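Side-chain contacts in alpha,alpha-trehalose-phosphate synthase (UDP-forming) (Burkholderia xenovorans, PDB 5HXA), which is a glycosyltransferase of family 20, a family with the two-domain GT-B architecture: residues Q247-K252 / F358-V363; R255-G260 / R264-S269; M268-L273 / N352-L357. All blocks are in the same frame, centred on the assembly; numbering follows the deposited sequence.

Contact 1 (Q247-K252 / F358-V363). With EDO (1,2-ethanediol), chain C.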
loop_
_atom_site.group_PDB
_atom_site.type_symbol
_atom_site.label_atom_id
_atom_site.label_comp_id
_atom_site.label_asym_id
_atom_site.label_seq_id
_atom_site.Cartn_x
_atom_site.Cartn_y
_atom_site.Cartn_z
ATOM N N GLN A 247 -18.173 24.974 -28.647
ATOM C CA GLN A 247 -19.293 25.902 -28.493
ATOM C C GLN A 247 -19.087 26.868 -27.330
ATOM O O GLN A 247 -19.658 27.963 -27.325
ATOM C CB GLN A 247 -20.597 25.127 -28.298
ATOM C CG GLN A 247 -21.129 24.460 -29.560
ATOM C CD GLN A 247 -22.310 23.539 -29.283
ATOM O OE1 GLN A 247 -22.513 23.089 -28.153
ATOM N NE2 GLN A 247 -23.094 23.256 -30.319
ATOM N N PHE A 248 -18.301 26.474 -26.329
ATOM C CA PHE A 248 -18.074 27.317 -25.161
ATOM C C PHE A 248 -16.752 28.068 -25.219
ATOM O O PHE A 248 -16.368 28.699 -24.230
ATOM C CB PHE A 248 -18.163 26.483 -23.883
ATOM C CG PHE A 248 -19.569 26.227 -23.458
ATOM C CD1 PHE A 248 -20.403 25.438 -24.237
ATOM C CD2 PHE A 248 -20.082 26.815 -22.315
ATOM C CE1 PHE A 248 -21.715 25.218 -23.873
ATOM C CE2 PHE A 248 -21.397 26.596 -21.941
ATOM C CZ PHE A 248 -22.216 25.796 -22.722
ATOM N N THR A 249 -16.065 28.038 -26.365
ATOM C CA THR A 249 -14.806 28.760 -26.505
ATOM C C THR A 249 -15.001 30.273 -26.420
ATOM O O THR A 249 -14.123 30.981 -25.916
ATOM C CB THR A 249 -14.141 28.365 -27.826
ATOM O OG1 THR A 249 -13.765 26.985 -27.767
ATOM C CG2 THR A 249 -12.908 29.219 -28.108
ATOM N N ASP A 250 -16.140 30.784 -26.884
ATOM C CA ASP A 250 -16.395 32.230 -26.870
ATOM C C ASP A 250 -17.158 32.658 -25.619
ATOM O O ASP A 250 -18.173 33.347 -25.695
ATOM C CB ASP A 250 -17.145 32.645 -28.131
ATOM N N ARG A 251 -16.683 32.221 -24.458
ATOM C CA ARG A 251 -17.194 32.657 -23.168
ATOM C C ARG A 251 -16.129 33.479 -22.454
ATOM O O ARG A 251 -14.927 33.272 -22.656
ATOM C CB ARG A 251 -17.597 31.468 -22.293
ATOM C CG ARG A 251 -18.659 30.584 -22.908
ATOM C CD ARG A 251 -19.899 31.385 -23.274
ATOM N NE ARG A 251 -20.685 30.664 -24.269
ATOM C CZ ARG A 251 -21.745 29.915 -23.989
ATOM N NH1 ARG A 251 -22.380 29.284 -24.966
ATOM N NH2 ARG A 251 -22.174 29.804 -22.738
ATOM N N LYS A 252 -16.584 34.396 -21.594
ATOM C CA LYS A 252 -15.672 35.353 -20.968
ATOM C C LYS A 252 -14.525 34.700 -20.201
ATOM O O LYS A 252 -13.380 35.156 -20.358
ATOM C CB LYS A 252 -16.466 36.313 -20.070
ATOM N N PHE A 358 -9.984 23.243 -21.314
ATOM C CA PHE A 358 -9.089 22.187 -21.799
ATOM C C PHE A 358 -8.644 22.463 -23.236
ATOM O O PHE A 358 -7.467 22.299 -23.583
ATOM C CB PHE A 358 -9.782 20.813 -21.751
ATOM C CG PHE A 358 -9.980 20.240 -20.364
ATOM C CD1 PHE A 358 -9.122 20.554 -19.321
ATOM C CD2 PHE A 358 -11.030 19.345 -20.120
ATOM C CE1 PHE A 358 -9.310 20.002 -18.055
ATOM C CE2 PHE A 358 -11.235 18.798 -18.847
ATOM C CZ PHE A 358 -10.365 19.126 -17.815
ATOM N N ARG A 359 -9.587 22.866 -24.088
ATOM C CA ARG A 359 -9.282 23.123 -25.492
ATOM C C ARG A 359 -8.248 24.235 -25.663
ATOM O O ARG A 359 -7.531 24.263 -26.667
ATOM C CB ARG A 359 -10.577 23.477 -26.226
ATOM C CG ARG A 359 -10.481 23.567 -27.752
ATOM C CD ARG A 359 -11.897 23.635 -28.304
ATOM N NE ARG A 359 -12.003 23.686 -29.759
ATOM C CZ ARG A 359 -12.282 22.635 -30.527
ATOM N NH1 ARG A 359 -12.453 21.422 -29.989
ATOM N NH2 ARG A 359 -12.378 22.793 -31.838
ATOM N N GLN A 360 -8.164 25.163 -24.704
ATOM C CA GLN A 360 -7.166 26.230 -24.753
ATOM C C GLN A 360 -5.792 25.793 -24.257
ATOM O O GLN A 360 -4.847 26.578 -24.359
ATOM C CB GLN A 360 -7.629 27.436 -23.916
ATOM C CG GLN A 360 -8.769 28.196 -24.544
ATOM C CD GLN A 360 -8.413 28.689 -25.928
ATOM O OE1 GLN A 360 -7.367 29.315 -26.122
ATOM N NE2 GLN A 360 -9.256 28.372 -26.909
ATOM N N SER A 361 -5.657 24.579 -23.724
ATOM C CA SER A 361 -4.459 24.167 -23.002
ATOM C C SER A 361 -3.585 23.260 -23.858
ATOM O O SER A 361 -4.048 22.218 -24.336
ATOM C CB SER A 361 -4.836 23.438 -21.711
ATOM O OG SER A 361 -5.721 24.230 -20.921
ATOM N N GLN A 362 -2.309 23.626 -23.994
ATOM C CA GLN A 362 -1.376 22.838 -24.802
ATOM C C GLN A 362 -0.965 21.527 -24.140
ATOM O O GLN A 362 -0.544 20.602 -24.847
ATOM C CB GLN A 362 -0.113 23.647 -25.119
ATOM C CG GLN A 362 -0.314 24.750 -26.163
ATOM C CD GLN A 362 -1.099 25.948 -25.637
ATOM O OE1 GLN A 362 -1.001 26.323 -24.466
ATOM N NE2 GLN A 362 -1.895 26.544 -26.508
ATOM N N VAL A 363 -1.041 21.423 -22.814
ATOM C CA VAL A 363 -0.698 20.186 -22.108
ATOM C C VAL A 363 -1.795 19.890 -21.103
ATOM O O VAL A 363 -2.230 20.794 -20.381
ATOM C CB VAL A 363 0.662 20.272 -21.388
ATOM C CG1 VAL A 363 0.988 18.922 -20.689
ATOM C CG2 VAL A 363 1.774 20.649 -22.375
HETATM C C1 EDO C . -20.091 34.651 -21.656
HETATM O O1 EDO C . -19.715 34.521 -20.280
HETATM C C2 EDO C . -20.075 36.117 -22.060
HETATM O O2 EDO C . -19.523 36.219 -23.375
HETATM O O HOH W 1 -11.355 26.947 -26.077
HETATM O O HOH W 2 -12.390 26.227 -30.456
#
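Thr249 and Arg359 bring the two backbones nearest, their CA atoms 8.0 Å apart, between the loop that follows helix 238-247 and the segment 358-363 that leads out of helix 351-359. Phe248 has already left helical geometry, Asp250 is the centre of an inverse gamma turn, and Arg251 takes the N-cap position of helix 252-260. Direct contact is slight: Thr249 OG1 lies 3.9 Å from Arg359 CD, and Thr249 CG2 meets the amide nitrogen of Gln360, each pair of side chains crossing at about a right angle. Water completes the junction. One molecule donates to Thr249 OG1 at 2.9 Å and accepts from Gln360 NE2 at 2.7 Å; a second donates to the same hydroxyl oxygen and accepts from Arg359 NE. With OG1 beside its own backbone N (chi1 -66°), that hydroxyl also bonds the carbonyl of Ala245 in the preceding helical turn. Gln360 bends at chi2 (-58°), which carries its amide to the first water, whereas Arg359 stays extended and bonds Ser383 O through NH1. This water-mediated surface packing, in the domain of the six-stranded parallel sheet, lies beside helix 252-260, where Thr249 and Gln360 both touch Arg258, while Phe248 packs on helix 351-359.

Contact 2 (R255-G260 / R264-S269). With EDO (1,2-ethanediol), chain C.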
loop_
_atom_site.group_PDB
_atom_site.type_symbol
_atom_site.label_atom_id
_atom_site.label_comp_id
_atom_site.label_asym_id
_atom_site.label_seq_id
_atom_site.Cartn_x
_atom_site.Cartn_y
_atom_site.Cartn_z
ATOM N N ARG A 255 -11.914 33.645 -22.803
ATOM C CA ARG A 255 -11.221 34.802 -23.362
ATOM C C ARG A 255 -10.268 35.415 -22.343
ATOM O O ARG A 255 -9.183 35.887 -22.705
ATOM C CB ARG A 255 -12.231 35.853 -23.835
ATOM C CG ARG A 255 -13.217 35.366 -24.889
ATOM C CD ARG A 255 -14.022 36.526 -25.486
ATOM N NE ARG A 255 -14.799 37.264 -24.488
ATOM C CZ ARG A 255 -16.078 37.028 -24.206
ATOM N NH1 ARG A 255 -16.699 37.754 -23.280
ATOM N NH2 ARG A 255 -16.739 36.068 -24.842
ATOM N N SER A 256 -10.665 35.434 -21.065
ATOM C CA SER A 256 -9.770 35.910 -20.012
ATOM C C SER A 256 -8.518 35.049 -19.935
ATOM O O SER A 256 -7.396 35.570 -19.895
ATOM C CB SER A 256 -10.484 35.921 -18.653
ATOM O OG SER A 256 -11.525 36.882 -18.622
ATOM N N LEU A 257 -8.697 33.724 -19.890
ATOM C CA LEU A 257 -7.554 32.816 -19.866
ATOM C C LEU A 257 -6.632 33.076 -21.048
ATOM O O LEU A 257 -5.423 33.279 -20.877
ATOM C CB LEU A 257 -8.033 31.366 -19.867
ATOM C CG LEU A 257 -6.962 30.272 -19.900
ATOM C CD1 LEU A 257 -6.034 30.362 -18.668
ATOM C CD2 LEU A 257 -7.614 28.898 -19.991
ATOM N N ARG A 258 -7.200 33.102 -22.256
ATOM C CA ARG A 258 -6.411 33.294 -23.469
ATOM C C ARG A 258 -5.617 34.593 -23.421
ATOM O O ARG A 258 -4.416 34.610 -23.714
ATOM C CB ARG A 258 -7.336 33.269 -24.687
ATOM C CG ARG A 258 -6.733 32.643 -25.929
ATOM C CD ARG A 258 -7.718 32.647 -27.094
ATOM N NE ARG A 258 -9.101 32.565 -26.630
ATOM C CZ ARG A 258 -10.144 32.305 -27.414
ATOM N NH1 ARG A 258 -9.964 32.083 -28.710
ATOM N NH2 ARG A 258 -11.369 32.261 -26.898
ATOM N N ASP A 259 -6.273 35.700 -23.055
ATOM C CA ASP A 259 -5.586 36.987 -23.044
ATOM C C ASP A 259 -4.492 37.026 -21.987
ATOM O O ASP A 259 -3.431 37.620 -22.209
ATOM C CB ASP A 259 -6.583 38.127 -22.825
ATOM C CG ASP A 259 -7.572 38.273 -23.974
ATOM O OD1 ASP A 259 -7.399 37.606 -25.025
ATOM O OD2 ASP A 259 -8.526 39.066 -23.823
ATOM N N GLY A 260 -4.728 36.408 -20.827
ATOM C CA GLY A 260 -3.705 36.400 -19.799
ATOM C C GLY A 260 -2.521 35.512 -20.116
ATOM O O GLY A 260 -1.428 35.745 -19.589
ATOM N N ARG A 264 2.543 32.472 -24.002
ATOM C CA ARG A 264 2.976 31.397 -23.127
ATOM C C ARG A 264 2.188 30.138 -23.443
ATOM O O ARG A 264 1.038 30.201 -23.880
ATOM C CB ARG A 264 2.795 31.757 -21.639
ATOM C CG ARG A 264 3.629 32.951 -21.178
ATOM C CD ARG A 264 3.735 32.981 -19.655
ATOM N NE ARG A 264 2.433 32.860 -19.002
ATOM C CZ ARG A 264 1.694 33.894 -18.612
ATOM N NH1 ARG A 264 2.131 35.134 -18.801
ATOM N NH2 ARG A 264 0.521 33.688 -18.027
ATOM N N LYS A 265 2.824 28.993 -23.221
ATOM C CA LYS A 265 2.120 27.722 -23.286
ATOM C C LYS A 265 1.451 27.456 -21.945
ATOM O O LYS A 265 1.954 27.871 -20.903
ATOM C CB LYS A 265 3.087 26.591 -23.621
ATOM C CG LYS A 265 3.856 26.822 -24.907
ATOM C CD LYS A 265 3.212 26.098 -26.045
ATOM C CE LYS A 265 4.138 26.052 -27.257
ATOM N NZ LYS A 265 3.652 25.086 -28.267
ATOM N N LEU A 266 0.331 26.734 -21.979
ATOM C CA LEU A 266 -0.504 26.484 -20.806
ATOM C C LEU A 266 -0.539 24.994 -20.482
ATOM O O LEU A 266 -0.941 24.182 -21.325
ATOM C CB LEU A 266 -1.925 27.004 -21.052
ATOM C CG LEU A 266 -3.032 26.636 -20.063
ATOM C CD1 LEU A 266 -2.661 27.107 -18.666
ATOM C CD2 LEU A 266 -4.359 27.255 -20.518
ATOM N N ILE A 267 -0.137 24.638 -19.263
ATOM C CA ILE A 267 -0.312 23.288 -18.730
ATOM C C ILE A 267 -1.517 23.318 -17.806
ATOM O O ILE A 267 -1.555 24.105 -16.859
ATOM C CB ILE A 267 0.929 22.801 -17.969
ATOM C CG1 ILE A 267 2.185 22.892 -18.838
ATOM C CG2 ILE A 267 0.714 21.354 -17.492
ATOM C CD1 ILE A 267 3.482 22.655 -18.043
ATOM N N MET A 268 -2.507 22.478 -18.073
ATOM C CA MET A 268 -3.756 22.507 -17.331
ATOM C C MET A 268 -3.882 21.241 -16.491
ATOM O O MET A 268 -3.703 20.128 -16.995
ATOM C CB MET A 268 -4.942 22.649 -18.287
ATOM C CG MET A 268 -6.282 22.528 -17.620
ATOM S SD MET A 268 -6.575 23.965 -16.575
ATOM C CE MET A 268 -6.782 25.236 -17.819
ATOM N N SER A 269 -4.216 21.422 -15.217
ATOM C CA SER A 269 -4.357 20.331 -14.264
ATOM C C SER A 269 -5.625 20.589 -13.464
ATOM O O SER A 269 -5.793 21.676 -12.899
ATOM C CB SER A 269 -3.105 20.260 -13.371
ATOM O OG SER A 269 -3.251 19.335 -12.317
HETATM C C1 EDO C . -20.091 34.651 -21.656
HETATM O O1 EDO C . -19.715 34.521 -20.280
HETATM C C2 EDO C . -20.075 36.117 -22.060
HETATM O O2 EDO C . -19.523 36.219 -23.375
#
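Arg264, just ahead of strand 265-270, turns its guanidinium back to the end of helix 252-260, where Arg264 NH2 comes 3.2 Å from Gly260 O. The oxygen lies oblique to the guanidinium plane. A bend at chi3 (-50°) folds the arginine toward the helix, and its NE has a weak hydrogen bond to Ser301 on the adjoining strand. Farther back on the same helix, Arg255 holds O2 of a 1,2-ethanediol, probably from the crystallisation liquor, at its guanidinium edge, with NH1 and NH2 both donating to it at 3.2 Å. Next, Leu266 points at the helix and meets Leu257 tip to tip: Leu266 CD2 sits 3.7 Å from Leu257 CD2 and 4.0 Å from Leu257 CD1, a methyl set against both branches of the facing leucine. In both leucines CG is anti to the backbone N (chi1 178° in Leu257), and each isobutyl group reaches toward the other. Helix 252-260 and the strand after it thus form an alpha-beta unit of the Rossmann-like domain containing the six-stranded parallel sheet, with the helix lying against one face of that sheet. Ile267 faces the other way, onto Val300, Leu302, Val363 and Tyr365 of the flanking strands. Met268 returns to the helix side, its methyl CE 4.3 Å from Leu257 CD2, so that Leu257 touches two successive inward residues of the strand. Leu257 also packs on Leu357 of helix 351-359.

Contact 3 (M268-L273 / N352-L357); sequences MSVDRL and NLLMAL
Val270 and Leu354 form the closer of two apolar pairs that join strand 265-270 to helix 351-359. Their branched ends slide past each other in opposite directions, methyl against methyl: Val270 CG2 lies 4.0 Å from Leu354 CD1, and Val270 CG1 lies 4.2 Å from Leu354 CD2. With CG anti to the backbone N (chi1 -177°), Leu354 carries both methyls to the valine although its first side-chain bond does not aim at the strand. The second pair, one helical turn on, is Met268 with Leu357. Here the thioether folds, both chi2 and chi3 being near 70°, and the terminal methyl does the touching: Met268 CE is 4.3 Å from Leu357 CB and 4.2 Å from Leu357 O. That carbonyl oxygen is itself bonded to the hydroxyl of Ser361. Backbone interactions remain within each element or its neighbours: Leu357 N bonds Leu353 O at 3.0 Å inside the helix, and Met268 pairs with Val363 and Tyr365 of the adjoining parallel strand. Polar groups of the strand serve other partners, with Asp271 in salt bridges to Lys277 and Arg282. The contact is therefore apolar and probably owes its stability to dispersion and to burial from water, with methyl groups in loose van der Waals range and no polar side-chain group between the two segments to fix their alignment.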
loop_
_atom_site.group_PDB
_atom_site.type_symbol
_atom_site.label_atom_id
_atom_site.label_comp_id
_atom_site.label_asym_id
_atom_site.label_seq_id
_atom_site.Cartn_x
_atom_site.Cartn_y
_atom_site.Cartn_z
ATOM N N MET A 268 -2.507 22.478 -18.073
ATOM C CA MET A 268 -3.756 22.507 -17.331
ATOM C C MET A 268 -3.882 21.241 -16.491
ATOM O O MET A 268 -3.703 20.128 -16.995
ATOM C CB MET A 268 -4.942 22.649 -18.287
ATOM C CG MET A 268 -6.282 22.528 -17.620
ATOM S SD MET A 268 -6.575 23.965 -16.575
ATOM C CE MET A 268 -6.782 25.236 -17.819
ATOM N N SER A 269 -4.216 21.422 -15.217
ATOM C CA SER A 269 -4.357 20.331 -14.264
ATOM C C SER A 269 -5.625 20.589 -13.464
ATOM O O SER A 269 -5.793 21.676 -12.899
ATOM C CB SER A 269 -3.105 20.260 -13.371
ATOM O OG SER A 269 -3.251 19.335 -12.317
ATOM N N VAL A 270 -6.551 19.630 -13.464
ATOM C CA VAL A 270 -7.842 19.796 -12.795
ATOM C C VAL A 270 -8.096 18.540 -11.968
ATOM O O VAL A 270 -8.120 17.434 -12.518
ATOM C CB VAL A 270 -8.990 20.020 -13.801
ATOM C CG1 VAL A 270 -10.326 20.201 -13.071
ATOM C CG2 VAL A 270 -8.704 21.215 -14.718
ATOM N N ASP A 271 -8.269 18.696 -10.657
ATOM C CA ASP A 271 -8.663 17.540 -9.878
ATOM C C ASP A 271 -9.174 17.987 -8.523
ATOM O O ASP A 271 -8.907 19.085 -8.034
ATOM C CB ASP A 271 -7.523 16.511 -9.733
ATOM C CG ASP A 271 -7.803 15.202 -10.501
ATOM O OD1 ASP A 271 -8.948 14.702 -10.451
ATOM O OD2 ASP A 271 -6.884 14.671 -11.166
ATOM N N ARG A 272 -10.005 17.115 -7.968
ATOM C CA ARG A 272 -10.460 17.320 -6.606
ATOM C C ARG A 272 -9.242 17.296 -5.690
ATOM O O ARG A 272 -8.210 16.697 -6.009
ATOM C CB ARG A 272 -11.458 16.231 -6.219
ATOM C CG ARG A 272 -12.618 16.712 -5.367
ATOM C CD ARG A 272 -13.606 15.581 -5.166
ATOM N NE ARG A 272 -12.930 14.293 -5.291
ATOM C CZ ARG A 272 -12.475 13.578 -4.267
ATOM N NH1 ARG A 272 -12.633 14.006 -3.021
ATOM N NH2 ARG A 272 -11.863 12.426 -4.497
ATOM N N LEU A 273 -9.345 17.974 -4.554
ATOM C CA LEU A 273 -8.186 18.146 -3.678
ATOM C C LEU A 273 -8.120 16.946 -2.739
ATOM O O LEU A 273 -8.565 16.996 -1.594
ATOM C CB LEU A 273 -8.273 19.467 -2.926
ATOM C CG LEU A 273 -6.977 20.274 -3.000
ATOM C CD1 LEU A 273 -7.145 21.648 -2.363
ATOM C CD2 LEU A 273 -5.861 19.492 -2.327
ATOM N N ASN A 352 -19.253 22.314 -19.242
ATOM C CA ASN A 352 -19.013 22.673 -20.642
ATOM C C ASN A 352 -17.950 23.757 -20.759
ATOM O O ASN A 352 -17.131 23.734 -21.683
ATOM C CB ASN A 352 -20.304 23.134 -21.304
ATOM C CG ASN A 352 -21.290 22.002 -21.505
ATOM O OD1 ASN A 352 -20.905 20.881 -21.810
ATOM N ND2 ASN A 352 -22.568 22.293 -21.319
ATOM N N LEU A 353 -17.960 24.726 -19.836
ATOM C CA LEU A 353 -16.909 25.740 -19.799
ATOM C C LEU A 353 -15.540 25.115 -19.566
ATOM O O LEU A 353 -14.547 25.504 -20.197
ATOM C CB LEU A 353 -17.225 26.762 -18.704
ATOM C CG LEU A 353 -16.196 27.874 -18.519
ATOM C CD1 LEU A 353 -16.142 28.687 -19.788
ATOM C CD2 LEU A 353 -16.573 28.763 -17.339
ATOM N N LEU A 354 -15.467 24.141 -18.658
ATOM C CA LEU A 354 -14.202 23.465 -18.399
ATOM C C LEU A 354 -13.665 22.793 -19.658
ATOM O O LEU A 354 -12.452 22.798 -19.907
ATOM C CB LEU A 354 -14.392 22.445 -17.270
ATOM C CG LEU A 354 -13.150 21.686 -16.806
ATOM C CD1 LEU A 354 -12.139 22.661 -16.239
ATOM C CD2 LEU A 354 -13.517 20.628 -15.763
ATOM N N MET A 355 -14.545 22.190 -20.463
ATOM C CA MET A 355 -14.062 21.564 -21.691
ATOM C C MET A 355 -13.424 22.607 -22.603
ATOM O O MET A 355 -12.377 22.361 -23.218
ATOM C CB MET A 355 -15.209 20.842 -22.403
ATOM C CG MET A 355 -15.965 19.829 -21.536
ATOM S SD MET A 355 -14.864 18.552 -20.866
ATOM C CE MET A 355 -15.065 18.771 -19.100
ATOM N N ALA A 356 -14.041 23.786 -22.684
ATOM C CA ALA A 356 -13.471 24.891 -23.450
ATOM C C ALA A 356 -12.118 25.323 -22.895
ATOM O O ALA A 356 -11.226 25.705 -23.662
ATOM C CB ALA A 356 -14.451 26.067 -23.462
ATOM N N LEU A 357 -11.944 25.276 -21.569
ATOM C CA LEU A 357 -10.641 25.592 -20.991
ATOM C C LEU A 357 -9.605 24.533 -21.354
ATOM O O LEU A 357 -8.458 24.874 -21.662
ATOM C CB LEU A 357 -10.747 25.746 -19.466
ATOM C CG LEU A 357 -11.710 26.823 -18.939
ATOM C CD1 LEU A 357 -11.730 26.808 -17.410
ATOM C CD2 LEU A 357 -11.337 28.214 -19.450
#

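How the contacts relate
All three contacts lie in the domain built on the six-stranded parallel sheet, their centres 9 to 12 Å apart. Along the chain, contact 1 closes the longest loop and contacts 2 and 3 are nested within it. Contact 2 ends on strand 265-270 where contact 3 begins, the two sharing Met268 and Ser269; contacts 1 and 3 both use helix 351-359. Probable hydrogen bonds tie contact 1 to the strand: Leu266 N lies 2.9 Å from Gln362 OE1, and Met268 N lies 2.9 Å from Val363 O. Together they pass from a hydrated surface junction to buried packing, setting two helices against one strand in this half of the GT-B fold.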